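Local structure of tengpin (Thermoanaerobacter tengcongensis, 2VH4) at residues Glu37-Ser42 with Ile374-Ser379; Ala173-Trp178 with Gly330-Ala335; Tyr230-Ile235 with Phe359-Ile364; Lys273-Tyr278 with Phe323-Glu328. The protein probably inhibits serine proteases as a member of the serpin family, and is captured here in the latent conformation within a loop C-sheet polymer. One frame throughout, in Å; residues are numbered along the deposited sequence.

Contact 1: residues Glu37-Ser42 with Ile374-Ser379; sequences ENSLIS and IGTVLS
S39 and T376 meet through their hydroxyls, OG to OG1 at 2.7 Å, at the loop end of a short antiparallel pairing that shows how side-chain bonds can double those of the backbone. Either hydroxyl could donate. T376 holds OG1 between its backbone N and carbonyl carbon (chi1 62°), which turns it across to S39 and also brings it to 3.2 Å from the carbonyl oxygen of E37, where a bond is possible but not settled.

The backbone bonds come in two reciprocal pairs, S39 with T376 and I41 with I374, the one from I374 N to I41 O measuring 2.8 Å. Between these pairs, L40 and G375 bring their CA atoms to 4.0 Å.

Water finishes the polar end, where the strands give way to loop. One molecule donates to both E37 O and L378 O. A second donates to E37 OE2, at 2.6 Å, and to N38 OD1, and accepts from L378 N. The extended E37 side chain runs alongside L378 and S379.

The apolar part is a side-by-side pair, I41 CG1 lying 3.5 Å from I374 CG2.

These strands belong to serpin sheet B. S42, at the N-cap of helix 43-54, bonds through OG to I372 O and only weakly to S45 N. Helix 15-32 packs on the face of I41, I374 and T376, through L28, I26 and F29. On the other face, L40 and V377 touch F361 of strand 359-365, and V377 also reaches strand 263-281.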
loop_
_atom_site.group_PDB
_atom_site.type_symbol
_atom_site.label_atom_id
_atom_site.label_comp_id
_atom_site.label_asym_id
_atom_site.label_seq_id
_atom_site.Cartn_x
_atom_site.Cartn_y
_atom_site.Cartn_z
ATOM N N GLU A 37 6.397 11.280 -11.904
ATOM C CA GLU A 37 5.150 11.453 -12.623
ATOM C C GLU A 37 4.268 10.216 -12.419
ATOM O O GLU A 37 3.096 10.333 -12.048
ATOM C CB GLU A 37 5.450 11.692 -14.106
ATOM C CG GLU A 37 4.260 12.097 -14.951
ATOM C CD GLU A 37 4.648 12.362 -16.399
ATOM O OE1 GLU A 37 5.121 13.482 -16.702
ATOM O OE2 GLU A 37 4.479 11.447 -17.233
ATOM N N ASN A 38 4.839 9.036 -12.653
ATOM C CA ASN A 38 4.161 7.785 -12.327
ATOM C C ASN A 38 4.477 7.374 -10.894
ATOM O O ASN A 38 5.647 7.214 -10.528
ATOM C CB ASN A 38 4.558 6.660 -13.296
ATOM C CG ASN A 38 4.087 6.905 -14.727
ATOM O OD1 ASN A 38 3.092 7.583 -14.972
ATOM N ND2 ASN A 38 4.804 6.326 -15.682
ATOM N N SER A 39 3.437 7.227 -10.082
ATOM C CA SER A 39 3.592 6.699 -8.722
ATOM C C SER A 39 2.417 5.807 -8.339
ATOM O O SER A 39 1.340 5.924 -8.911
ATOM C CB SER A 39 3.794 7.831 -7.701
ATOM O OG SER A 39 2.595 8.516 -7.449
ATOM N N LEU A 40 2.636 4.908 -7.384
ATOM C CA LEU A 40 1.593 3.991 -6.938
ATOM C C LEU A 40 1.912 3.432 -5.565
ATOM O O LEU A 40 2.984 2.869 -5.345
ATOM C CB LEU A 40 1.400 2.836 -7.933
ATOM C CG LEU A 40 0.381 1.754 -7.558
ATOM C CD1 LEU A 40 -1.050 2.271 -7.655
ATOM C CD2 LEU A 40 0.566 0.524 -8.431
ATOM N N ILE A 41 0.976 3.601 -4.640
ATOM C CA ILE A 41 1.109 3.021 -3.316
ATOM C C ILE A 41 -0.089 2.127 -3.006
ATOM O O ILE A 41 -1.179 2.309 -3.558
ATOM C CB ILE A 41 1.334 4.098 -2.211
ATOM C CG1 ILE A 41 0.088 4.958 -1.998
ATOM C CG2 ILE A 41 2.534 4.985 -2.551
ATOM C CD1 ILE A 41 0.002 5.552 -0.612
ATOM N N SER A 42 0.142 1.131 -2.162
ATOM C CA SER A 42 -0.925 0.321 -1.615
ATOM C C SER A 42 -0.960 0.528 -0.099
ATOM O O SER A 42 -0.189 -0.104 0.632
ATOM C CB SER A 42 -0.702 -1.146 -1.960
ATOM O OG SER A 42 -1.670 -1.966 -1.330
ATOM N N ILE A 374 -3.578 3.471 -4.471
ATOM C CA ILE A 374 -3.776 4.866 -4.866
ATOM C C ILE A 374 -2.502 5.392 -5.518
ATOM O O ILE A 374 -1.410 5.202 -4.987
ATOM C CB ILE A 374 -4.296 5.756 -3.688
ATOM C CG1 ILE A 374 -4.688 7.151 -4.182
ATOM C CG2 ILE A 374 -3.298 5.815 -2.530
ATOM C CD1 ILE A 374 -5.501 7.942 -3.174
ATOM N N GLY A 375 -2.635 6.014 -6.689
ATOM C CA GLY A 375 -1.470 6.440 -7.457
ATOM C C GLY A 375 -1.689 7.619 -8.385
ATOM O O GLY A 375 -2.773 8.202 -8.415
ATOM N N THR A 376 -0.644 7.973 -9.135
ATOM C CA THR A 376 -0.695 9.106 -10.076
ATOM C C THR A 376 -0.095 8.731 -11.432
ATOM O O THR A 376 0.844 7.934 -11.501
ATOM C CB THR A 376 0.045 10.377 -9.536
ATOM O OG1 THR A 376 1.437 10.095 -9.339
ATOM C CG2 THR A 376 -0.543 10.849 -8.227
ATOM N N VAL A 377 -0.665 9.297 -12.498
ATOM C CA VAL A 377 -0.106 9.204 -13.854
ATOM C C VAL A 377 -0.206 10.551 -14.556
ATOM O O VAL A 377 -1.027 11.392 -14.185
ATOM C CB VAL A 377 -0.822 8.151 -14.751
ATOM C CG1 VAL A 377 -0.299 6.770 -14.481
ATOM C CG2 VAL A 377 -2.332 8.200 -14.577
ATOM N N LEU A 378 0.629 10.735 -15.577
ATOM C CA LEU A 378 0.563 11.895 -16.463
ATOM C C LEU A 378 0.955 13.204 -15.796
ATOM O O LEU A 378 1.066 13.297 -14.569
ATOM C CB LEU A 378 -0.826 12.033 -17.104
ATOM C CG LEU A 378 -1.333 10.918 -18.023
ATOM C CD1 LEU A 378 -2.750 11.236 -18.482
ATOM C CD2 LEU A 378 -0.402 10.703 -19.220
ATOM N N SER A 379 1.162 14.216 -16.632
ATOM C CA SER A 379 1.447 15.555 -16.164
ATOM C C SER A 379 0.522 16.513 -16.893
ATOM O O SER A 379 0.797 16.934 -18.020
ATOM C CB SER A 379 2.907 15.897 -16.405
ATOM O OG SER A 379 3.355 16.805 -15.424
HETATM O O HOH W 1 1.531 12.526 -11.947
HETATM O O HOH W 2 2.776 9.447 -16.886
#

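Contact 2: residues Ala173-Trp178 with Gly330-Ala335; sequences AFDAEW and GTKAGA
F174 and A333 exchange two backbone hydrogen bonds, that from F174 N to A333 O measuring 2.7 Å, and A176 and T331 repeat the exchange two residues further along, past the non-hydrogen-bonded pair D175-K332. All four N-H groups are thereby used. The alternate residues turn outward: A173, D175 and E177 bond to strand 95-106 or the residues leading into it, and K332 and G334 to strand 314-326.

W178 NE1 donates to D327 O, and T331 OG1 bonds to the hydroxyl of Y225. The main-chain donor G330 N is taken by D327 OD1. With its CG beside the backbone N (chi1 -64°), the W178 indole folds over the glycine, whose CA sits 3.6 Å from the centroid of the five-membered ring in a CH-pi contact. D175 and K332 run side by side, but OD2 and NZ stay 3.8 Å apart, a long salt bridge.

Strand 330-342, between strands 164-177 and 314-326, corresponds to the inserted part of the reactive-centre loop, as in other latent serpins. Its start is bound chiefly through main-chain groups, a chemistry consistent with a loop that can be taken up as a strand.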
loop_
_atom_site.group_PDB
_atom_site.type_symbol
_atom_site.label_atom_id
_atom_site.label_comp_id
_atom_site.label_asym_id
_atom_site.label_seq_id
_atom_site.Cartn_x
_atom_site.Cartn_y
_atom_site.Cartn_z
ATOM N N ALA A 173 -1.921 -8.850 -4.391
ATOM C CA ALA A 173 -2.075 -9.068 -5.823
ATOM C C ALA A 173 -3.524 -8.848 -6.224
ATOM O O ALA A 173 -4.444 -9.430 -5.629
ATOM C CB ALA A 173 -1.609 -10.470 -6.206
ATOM N N PHE A 174 -3.715 -7.987 -7.220
ATOM C CA PHE A 174 -5.037 -7.628 -7.719
ATOM C C PHE A 174 -5.104 -7.934 -9.213
ATOM O O PHE A 174 -4.267 -7.460 -9.980
ATOM C CB PHE A 174 -5.315 -6.141 -7.445
ATOM C CG PHE A 174 -6.660 -5.661 -7.933
ATOM C CD1 PHE A 174 -7.811 -5.884 -7.181
ATOM C CD2 PHE A 174 -6.771 -4.977 -9.138
ATOM C CE1 PHE A 174 -9.057 -5.444 -7.633
ATOM C CE2 PHE A 174 -8.013 -4.531 -9.599
ATOM C CZ PHE A 174 -9.156 -4.764 -8.839
ATOM N N ASP A 175 -6.088 -8.738 -9.614
ATOM C CA ASP A 175 -6.299 -9.108 -11.019
ATOM C C ASP A 175 -7.804 -9.144 -11.296
ATOM O O ASP A 175 -8.500 -10.072 -10.876
ATOM C CB ASP A 175 -5.655 -10.471 -11.314
ATOM C CG ASP A 175 -5.640 -10.830 -12.805
ATOM O OD1 ASP A 175 -6.321 -10.175 -13.625
ATOM O OD2 ASP A 175 -4.939 -11.802 -13.161
ATOM N N ALA A 176 -8.302 -8.122 -11.987
ATOM C CA ALA A 176 -9.726 -8.013 -12.268
ATOM C C ALA A 176 -10.033 -7.508 -13.675
ATOM O O ALA A 176 -9.256 -6.748 -14.271
ATOM C CB ALA A 176 -10.410 -7.130 -11.225
ATOM N N GLU A 177 -11.177 -7.945 -14.194
ATOM C CA GLU A 177 -11.682 -7.479 -15.477
ATOM C C GLU A 177 -12.663 -6.342 -15.268
ATOM O O GLU A 177 -13.378 -6.305 -14.257
ATOM C CB GLU A 177 -12.392 -8.612 -16.219
ATOM C CG GLU A 177 -11.469 -9.711 -16.730
ATOM C CD GLU A 177 -12.162 -10.689 -17.678
ATOM O OE1 GLU A 177 -13.309 -10.417 -18.106
ATOM O OE2 GLU A 177 -11.550 -11.733 -17.992
ATOM N N TRP A 178 -12.700 -5.418 -16.225
ATOM C CA TRP A 178 -13.767 -4.425 -16.281
ATOM C C TRP A 178 -15.103 -5.126 -16.399
ATOM O O TRP A 178 -15.209 -6.180 -17.052
ATOM C CB TRP A 178 -13.611 -3.504 -17.493
ATOM C CG TRP A 178 -12.384 -2.654 -17.484
ATOM C CD1 TRP A 178 -11.414 -2.612 -18.444
ATOM C CD2 TRP A 178 -11.989 -1.724 -16.467
ATOM N NE1 TRP A 178 -10.439 -1.709 -18.091
ATOM C CE2 TRP A 178 -10.767 -1.148 -16.883
ATOM C CE3 TRP A 178 -12.550 -1.319 -15.246
ATOM C CZ2 TRP A 178 -10.090 -0.191 -16.121
ATOM C CZ3 TRP A 178 -11.876 -0.362 -14.488
ATOM C CH2 TRP A 178 -10.656 0.188 -14.933
ATOM N N GLY A 330 -8.928 -4.814 -18.204
ATOM C CA GLY A 330 -9.009 -4.620 -16.765
ATOM C C GLY A 330 -7.779 -4.006 -16.138
ATOM O O GLY A 330 -7.163 -3.093 -16.694
ATOM N N THR A 331 -7.426 -4.513 -14.961
ATOM C CA THR A 331 -6.312 -3.984 -14.194
ATOM C C THR A 331 -5.605 -5.091 -13.435
ATOM O O THR A 331 -6.237 -5.914 -12.764
ATOM C CB THR A 331 -6.779 -2.892 -13.203
ATOM O OG1 THR A 331 -7.495 -1.879 -13.911
ATOM C CG2 THR A 331 -5.602 -2.244 -12.494
ATOM N N LYS A 332 -4.286 -5.107 -13.570
ATOM C CA LYS A 332 -3.419 -5.927 -12.744
ATOM C C LYS A 332 -2.656 -4.976 -11.829
ATOM O O LYS A 332 -2.141 -3.959 -12.286
ATOM C CB LYS A 332 -2.434 -6.718 -13.611
ATOM C CG LYS A 332 -3.042 -7.874 -14.394
ATOM C CD LYS A 332 -2.059 -8.386 -15.455
ATOM C CE LYS A 332 -2.247 -9.885 -15.746
ATOM N NZ LYS A 332 -3.578 -10.239 -16.339
ATOM N N ALA A 333 -2.594 -5.297 -10.542
ATOM C CA ALA A 333 -1.870 -4.459 -9.593
ATOM C C ALA A 333 -1.246 -5.282 -8.477
ATOM O O ALA A 333 -1.874 -6.181 -7.917
ATOM C CB ALA A 333 -2.776 -3.369 -9.022
ATOM N N GLY A 334 0.003 -4.963 -8.168
ATOM C CA GLY A 334 0.742 -5.690 -7.153
ATOM C C GLY A 334 1.461 -4.752 -6.217
ATOM O O GLY A 334 1.844 -3.644 -6.609
ATOM N N ALA A 335 1.637 -5.197 -4.977
ATOM C CA ALA A 335 2.357 -4.416 -3.979
ATOM C C ALA A 335 3.120 -5.292 -2.997
ATOM O O ALA A 335 2.656 -6.370 -2.599
ATOM C CB ALA A 335 1.415 -3.495 -3.235
#

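Contact 3: residues Tyr230-Ile235 with Phe359-Ile364; sequences YSFVAI and FIFAII
F232 crosses F361 obliquely, its ring atom CZ 3.5 Å from F361 CB, in one of two close side-chain meetings on this face of the strand pair. F361 has its CG between the backbone N and carbonyl carbon (chi1 69°), and the two rings end up almost parallel, 9° between planes, yet slid apart with centroids 5.7 Å from each other, so they barely overlap. The second close meeting is that of A234, whose CB approaches CZ of the F359 ring to 3.5 Å.

Tight packing continues through the backbone, where S231, V233 and I235 each trade two hydrogen bonds with I364, A362 and I360. The bond from V233 N to A362 O, 2.7 Å, is nearly straight. This pairing lies in sheet B of the serpin fold, whose strand 230-237 has strand 218-224 on its other edge, while strand 359-365 continues to strand 371-377.

Looser, by contrast, is the approach of F232 to I363 on the face of the rings, where CD1 and CG1 stay 4.4 Å apart. The face of V233 and I364 is well packed: V233 sends CG2 across I364 at about a right angle, 3.7 Å from its CD1. All twelve residues are buried, leaving no solvent side; helix 252-260, through F255 and I259, covers V233, A362 and I364.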
loop_
_atom_site.group_PDB
_atom_site.type_symbol
_atom_site.label_atom_id
_atom_site.label_comp_id
_atom_site.label_asym_id
_atom_site.label_seq_id
_atom_site.Cartn_x
_atom_site.Cartn_y
_atom_site.Cartn_z
ATOM N N TYR A 230 -14.973 -4.495 -6.674
ATOM C CA TYR A 230 -13.975 -3.453 -6.763
ATOM C C TYR A 230 -14.289 -2.480 -7.882
ATOM O O TYR A 230 -14.915 -2.840 -8.875
ATOM C CB TYR A 230 -12.576 -4.051 -6.924
ATOM C CG TYR A 230 -12.235 -5.037 -5.833
ATOM C CD1 TYR A 230 -12.396 -6.414 -6.033
ATOM C CD2 TYR A 230 -11.772 -4.604 -4.594
ATOM C CE1 TYR A 230 -12.096 -7.325 -5.028
ATOM C CE2 TYR A 230 -11.467 -5.514 -3.585
ATOM C CZ TYR A 230 -11.638 -6.868 -3.808
ATOM O OH TYR A 230 -11.339 -7.767 -2.811
ATOM N N SER A 231 -13.858 -1.239 -7.690
ATOM C CA SER A 231 -14.004 -0.205 -8.692
ATOM C C SER A 231 -12.685 0.515 -8.906
ATOM O O SER A 231 -11.757 0.407 -8.104
ATOM C CB SER A 231 -15.078 0.795 -8.274
ATOM O OG SER A 231 -16.351 0.181 -8.205
ATOM N N PHE A 232 -12.611 1.233 -10.015
ATOM C CA PHE A 232 -11.488 2.098 -10.322
ATOM C C PHE A 232 -11.998 3.530 -10.201
ATOM O O PHE A 232 -12.977 3.900 -10.846
ATOM C CB PHE A 232 -10.988 1.798 -11.740
ATOM C CG PHE A 232 -9.850 2.669 -12.194
ATOM C CD1 PHE A 232 -8.540 2.220 -12.093
ATOM C CD2 PHE A 232 -10.095 3.933 -12.743
ATOM C CE1 PHE A 232 -7.480 3.020 -12.519
ATOM C CE2 PHE A 232 -9.042 4.749 -13.177
ATOM C CZ PHE A 232 -7.738 4.292 -13.069
ATOM N N VAL A 233 -11.346 4.312 -9.351
ATOM C CA VAL A 233 -11.689 5.716 -9.143
ATOM C C VAL A 233 -10.678 6.596 -9.877
ATOM O O VAL A 233 -9.463 6.404 -9.740
ATOM C CB VAL A 233 -11.702 6.067 -7.634
ATOM C CG1 VAL A 233 -11.871 7.575 -7.405
ATOM C CG2 VAL A 233 -12.807 5.302 -6.923
ATOM N N ALA A 234 -11.185 7.545 -10.662
ATOM C CA ALA A 234 -10.343 8.483 -11.399
ATOM C C ALA A 234 -10.720 9.922 -11.050
ATOM O O ALA A 234 -11.895 10.296 -11.080
ATOM C CB ALA A 234 -10.460 8.243 -12.889
ATOM N N ILE A 235 -9.716 10.720 -10.702
ATOM C CA ILE A 235 -9.943 12.067 -10.200
ATOM C C ILE A 235 -9.075 13.057 -10.945
ATOM O O ILE A 235 -7.864 12.878 -11.060
ATOM C CB ILE A 235 -9.678 12.174 -8.681
ATOM C CG1 ILE A 235 -10.654 11.293 -7.905
ATOM C CG2 ILE A 235 -9.768 13.632 -8.215
ATOM C CD1 ILE A 235 -10.328 11.158 -6.436
ATOM N N PHE A 359 -3.051 13.300 -12.862
ATOM C CA PHE A 359 -4.267 12.501 -12.978
ATOM C C PHE A 359 -4.192 11.516 -11.821
ATOM O O PHE A 359 -3.300 10.663 -11.783
ATOM C CB PHE A 359 -4.298 11.762 -14.329
ATOM C CG PHE A 359 -5.485 10.846 -14.517
ATOM C CD1 PHE A 359 -6.531 11.212 -15.358
ATOM C CD2 PHE A 359 -5.547 9.604 -13.884
ATOM C CE1 PHE A 359 -7.632 10.364 -15.550
ATOM C CE2 PHE A 359 -6.646 8.750 -14.069
ATOM C CZ PHE A 359 -7.687 9.133 -14.903
ATOM N N ILE A 360 -5.122 11.646 -10.877
ATOM C CA ILE A 360 -5.154 10.780 -9.699
ATOM C C ILE A 360 -6.094 9.587 -9.900
ATOM O O ILE A 360 -7.149 9.711 -10.531
ATOM C CB ILE A 360 -5.515 11.588 -8.419
ATOM C CG1 ILE A 360 -4.381 12.558 -8.072
ATOM C CG2 ILE A 360 -5.812 10.667 -7.226
ATOM C CD1 ILE A 360 -4.843 13.827 -7.390
ATOM N N PHE A 361 -5.699 8.433 -9.364
ATOM C CA PHE A 361 -6.547 7.241 -9.405
ATOM C C PHE A 361 -6.449 6.357 -8.160
ATOM O O PHE A 361 -5.492 6.437 -7.388
ATOM C CB PHE A 361 -6.273 6.412 -10.666
ATOM C CG PHE A 361 -4.933 5.749 -10.680
ATOM C CD1 PHE A 361 -4.764 4.480 -10.126
ATOM C CD2 PHE A 361 -3.842 6.381 -11.261
ATOM C CE1 PHE A 361 -3.523 3.855 -10.132
ATOM C CE2 PHE A 361 -2.593 5.771 -11.277
ATOM C CZ PHE A 361 -2.431 4.501 -10.709
ATOM N N ALA A 362 -7.443 5.492 -7.997
ATOM C CA ALA A 362 -7.456 4.524 -6.908
ATOM C C ALA A 362 -8.240 3.274 -7.300
ATOM O O ALA A 362 -9.215 3.349 -8.042
ATOM C CB ALA A 362 -8.055 5.156 -5.647
ATOM N N ILE A 363 -7.795 2.127 -6.812
ATOM C CA ILE A 363 -8.586 0.903 -6.881
ATOM C C ILE A 363 -9.198 0.741 -5.496
ATOM O O ILE A 363 -8.473 0.665 -4.490
ATOM C CB ILE A 363 -7.726 -0.321 -7.220
ATOM C CG1 ILE A 363 -7.141 -0.194 -8.633
ATOM C CG2 ILE A 363 -8.536 -1.609 -7.059
ATOM C CD1 ILE A 363 -5.934 -1.110 -8.892
ATOM N N ILE A 364 -10.526 0.704 -5.445
ATOM C CA ILE A 364 -11.237 0.743 -4.177
ATOM C C ILE A 364 -12.069 -0.504 -3.925
ATOM O O ILE A 364 -12.633 -1.082 -4.856
ATOM C CB ILE A 364 -12.138 2.012 -4.060
ATOM C CG1 ILE A 364 -13.254 2.011 -5.118
ATOM C CG2 ILE A 364 -11.293 3.303 -4.116
ATOM C CD1 ILE A 364 -14.456 2.877 -4.731
#

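Contact 4: residues Lys273-Tyr278 with Phe323-Glu328; sequences KFKYEY and FISVDE
F274 lays its ring over V326, whose CB stands above the ring centre, 4.1 Å from the centroid, in a CH-pi contact. The two side chains run side by side, V326 CG2 touching F274 CZ, while I324 CG2 comes to the edge of the same ring, near its plane. That methyl serves two rings at once. It also lies over a face of Y276, 4.0 Å from the centroid but shifted toward the rim. F274 and Y276 both keep CG between the backbone N and the carbonyl carbon (chi1 55° and 59°), a turn that brings the F274 ring against V326 and the Y276 ring against I324 on the partner strand.

The strands are neighbours in serpin sheet A, strand 263-281 beside strand 314-326, and this aromatic face looks toward sheet B: F361 packs against F274, Y276 and I324. The Y276 hydroxyl is bonded to S39 O there. Backbone bonds join F274 to V326 and Y276 to I324, two for each pair.

The opposite face is more open to solvent. K275 crosses F323 and sets its CE at the ring edge, 3.8 Å from CE1, and E277 places CG near CD1 of the same ring.

Beyond V326, where strand 314-326 ends, the extended K273 chain brings NZ up to both oxygens of E328, 2.9 Å from OE2 and 3.0 Å from OE1. Each oxygen offers its syn lone pair, which makes a two-pronged salt bridge. OE2 has a second cation, K184, so the carboxylate probably sits in a field that favours its charged form.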
loop_
_atom_site.group_PDB
_atom_site.type_symbol
_atom_site.label_atom_id
_atom_site.label_comp_id
_atom_site.label_asym_id
_atom_site.label_seq_id
_atom_site.Cartn_x
_atom_site.Cartn_y
_atom_site.Cartn_z
ATOM N N LYS A 273 -4.284 4.539 -20.702
ATOM C CA LYS A 273 -3.711 3.215 -20.575
ATOM C C LYS A 273 -2.310 3.408 -20.007
ATOM O O LYS A 273 -1.563 4.260 -20.482
ATOM C CB LYS A 273 -3.661 2.557 -21.956
ATOM C CG LYS A 273 -3.240 1.099 -21.994
ATOM C CD LYS A 273 -3.531 0.512 -23.371
ATOM C CE LYS A 273 -2.935 -0.876 -23.528
ATOM N NZ LYS A 273 -3.260 -1.449 -24.856
ATOM N N PHE A 274 -1.968 2.651 -18.968
ATOM C CA PHE A 274 -0.640 2.761 -18.356
ATOM C C PHE A 274 -0.162 1.485 -17.698
ATOM O O PHE A 274 -0.955 0.682 -17.195
ATOM C CB PHE A 274 -0.544 3.943 -17.380
ATOM C CG PHE A 274 -1.582 3.938 -16.283
ATOM C CD1 PHE A 274 -1.361 3.249 -15.094
ATOM C CD2 PHE A 274 -2.762 4.667 -16.422
ATOM C CE1 PHE A 274 -2.312 3.266 -14.066
ATOM C CE2 PHE A 274 -3.721 4.687 -15.398
ATOM C CZ PHE A 274 -3.489 3.982 -14.219
ATOM N N LYS A 275 1.155 1.310 -17.727
ATOM C CA LYS A 275 1.811 0.166 -17.127
ATOM C C LYS A 275 3.176 0.602 -16.613
ATOM O O LYS A 275 4.016 1.053 -17.394
ATOM C CB LYS A 275 1.963 -0.967 -18.149
ATOM C CG LYS A 275 2.779 -2.144 -17.647
ATOM C CD LYS A 275 2.868 -3.251 -18.684
ATOM C CE LYS A 275 3.793 -4.359 -18.225
ATOM N NZ LYS A 275 5.225 -3.985 -18.434
ATOM N N TYR A 276 3.396 0.464 -15.308
ATOM C CA TYR A 276 4.690 0.811 -14.726
ATOM C C TYR A 276 4.980 0.119 -13.397
ATOM O O TYR A 276 4.089 -0.460 -12.773
ATOM C CB TYR A 276 4.836 2.341 -14.573
ATOM C CG TYR A 276 3.779 2.997 -13.703
ATOM C CD1 TYR A 276 3.944 3.090 -12.316
ATOM C CD2 TYR A 276 2.616 3.529 -14.269
ATOM C CE1 TYR A 276 2.987 3.684 -11.518
ATOM C CE2 TYR A 276 1.653 4.124 -13.479
ATOM C CZ TYR A 276 1.845 4.202 -12.104
ATOM O OH TYR A 276 0.887 4.800 -11.320
ATOM N N GLU A 277 6.248 0.185 -12.992
ATOM C CA GLU A 277 6.691 -0.209 -11.660
ATOM C C GLU A 277 7.113 1.037 -10.898
ATOM O O GLU A 277 7.507 2.041 -11.503
ATOM C CB GLU A 277 7.872 -1.170 -11.745
ATOM C CG GLU A 277 7.560 -2.481 -12.439
ATOM C CD GLU A 277 8.806 -3.274 -12.758
ATOM O OE1 GLU A 277 9.894 -2.662 -12.839
ATOM O OE2 GLU A 277 8.696 -4.509 -12.932
ATOM N N TYR A 278 7.037 0.958 -9.571
ATOM C CA TYR A 278 7.346 2.078 -8.689
ATOM C C TYR A 278 7.973 1.568 -7.402
ATOM O O TYR A 278 7.565 0.534 -6.865
ATOM C CB TYR A 278 6.068 2.855 -8.389
ATOM C CG TYR A 278 6.209 4.072 -7.505
ATOM C CD1 TYR A 278 6.779 5.254 -7.986
ATOM C CD2 TYR A 278 5.725 4.063 -6.200
ATOM C CE1 TYR A 278 6.882 6.384 -7.177
ATOM C CE2 TYR A 278 5.827 5.192 -5.384
ATOM C CZ TYR A 278 6.405 6.342 -5.881
ATOM O OH TYR A 278 6.504 7.457 -5.082
ATOM N N PHE A 323 3.314 -2.280 -8.759
ATOM C CA PHE A 323 3.209 -2.492 -10.206
ATOM C C PHE A 323 1.744 -2.367 -10.570
ATOM O O PHE A 323 0.887 -2.828 -9.824
ATOM C CB PHE A 323 3.726 -3.894 -10.595
ATOM C CG PHE A 323 3.310 -4.346 -11.974
ATOM C CD1 PHE A 323 4.042 -3.967 -13.100
ATOM C CD2 PHE A 323 2.181 -5.151 -12.149
ATOM C CE1 PHE A 323 3.653 -4.382 -14.380
ATOM C CE2 PHE A 323 1.787 -5.582 -13.426
ATOM C CZ PHE A 323 2.525 -5.198 -14.539
ATOM N N ILE A 324 1.454 -1.743 -11.707
ATOM C CA ILE A 324 0.076 -1.679 -12.210
ATOM C C ILE A 324 0.033 -1.716 -13.736
ATOM O O ILE A 324 0.935 -1.207 -14.396
ATOM C CB ILE A 324 -0.688 -0.447 -11.653
ATOM C CG1 ILE A 324 -2.182 -0.525 -11.996
ATOM C CG2 ILE A 324 -0.026 0.881 -12.117
ATOM C CD1 ILE A 324 -3.065 0.406 -11.173
ATOM N N SER A 325 -1.004 -2.341 -14.284
ATOM C CA SER A 325 -1.279 -2.282 -15.721
ATOM C C SER A 325 -2.763 -2.067 -15.952
ATOM O O SER A 325 -3.578 -2.947 -15.673
ATOM C CB SER A 325 -0.820 -3.555 -16.430
ATOM O OG SER A 325 -0.880 -3.401 -17.839
ATOM N N VAL A 326 -3.111 -0.881 -16.439
ATOM C CA VAL A 326 -4.489 -0.570 -16.786
ATOM C C VAL A 326 -4.619 -0.591 -18.309
ATOM O O VAL A 326 -4.000 0.215 -19.005
ATOM C CB VAL A 326 -4.946 0.801 -16.203
ATOM C CG1 VAL A 326 -6.310 1.194 -16.748
ATOM C CG2 VAL A 326 -4.979 0.753 -14.670
ATOM N N ASP A 327 -5.421 -1.527 -18.808
ATOM C CA ASP A 327 -5.628 -1.695 -20.228
ATOM C C ASP A 327 -7.119 -1.855 -20.542
ATOM O O ASP A 327 -7.978 -1.527 -19.714
ATOM C CB ASP A 327 -4.822 -2.895 -20.735
ATOM C CG ASP A 327 -5.351 -4.232 -20.218
ATOM O OD1 ASP A 327 -6.149 -4.264 -19.251
ATOM O OD2 ASP A 327 -4.963 -5.266 -20.789
ATOM N N GLU A 328 -7.405 -2.380 -21.731
ATOM C CA GLU A 328 -8.762 -2.494 -22.266
ATOM C C GLU A 328 -9.610 -3.541 -21.555
ATOM O O GLU A 328 -10.838 -3.461 -21.558
ATOM C CB GLU A 328 -8.702 -2.822 -23.757
ATOM C CG GLU A 328 -8.119 -1.701 -24.613
ATOM C CD GLU A 328 -6.603 -1.710 -24.701
ATOM O OE1 GLU A 328 -5.938 -2.501 -23.998
ATOM O OE2 GLU A 328 -6.068 -0.915 -25.490
#

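Contacts 2 and 4 belong to sheet A and share an edge: strands 314-326 and 330-342 pair directly, with the contact centres about 9 Å apart. Contacts 1 and 3 are joined in the same way in sheet B through strands 359-365 and 371-377, about 11 Å between centres. Across the two sheets, contact 1 meets contact 4 where Y278 packs on S39, and contact 3 meets contact 2 where F174 and W178 pack on Y230 and F232. Along the chain, contact 1 spans all the others, contacts 2 and 3 interleave, and both segments of contact 4 fall between those of contact 2 and of contact 3. The inserted loop thus rests beside a core built from distant parts of the sequence.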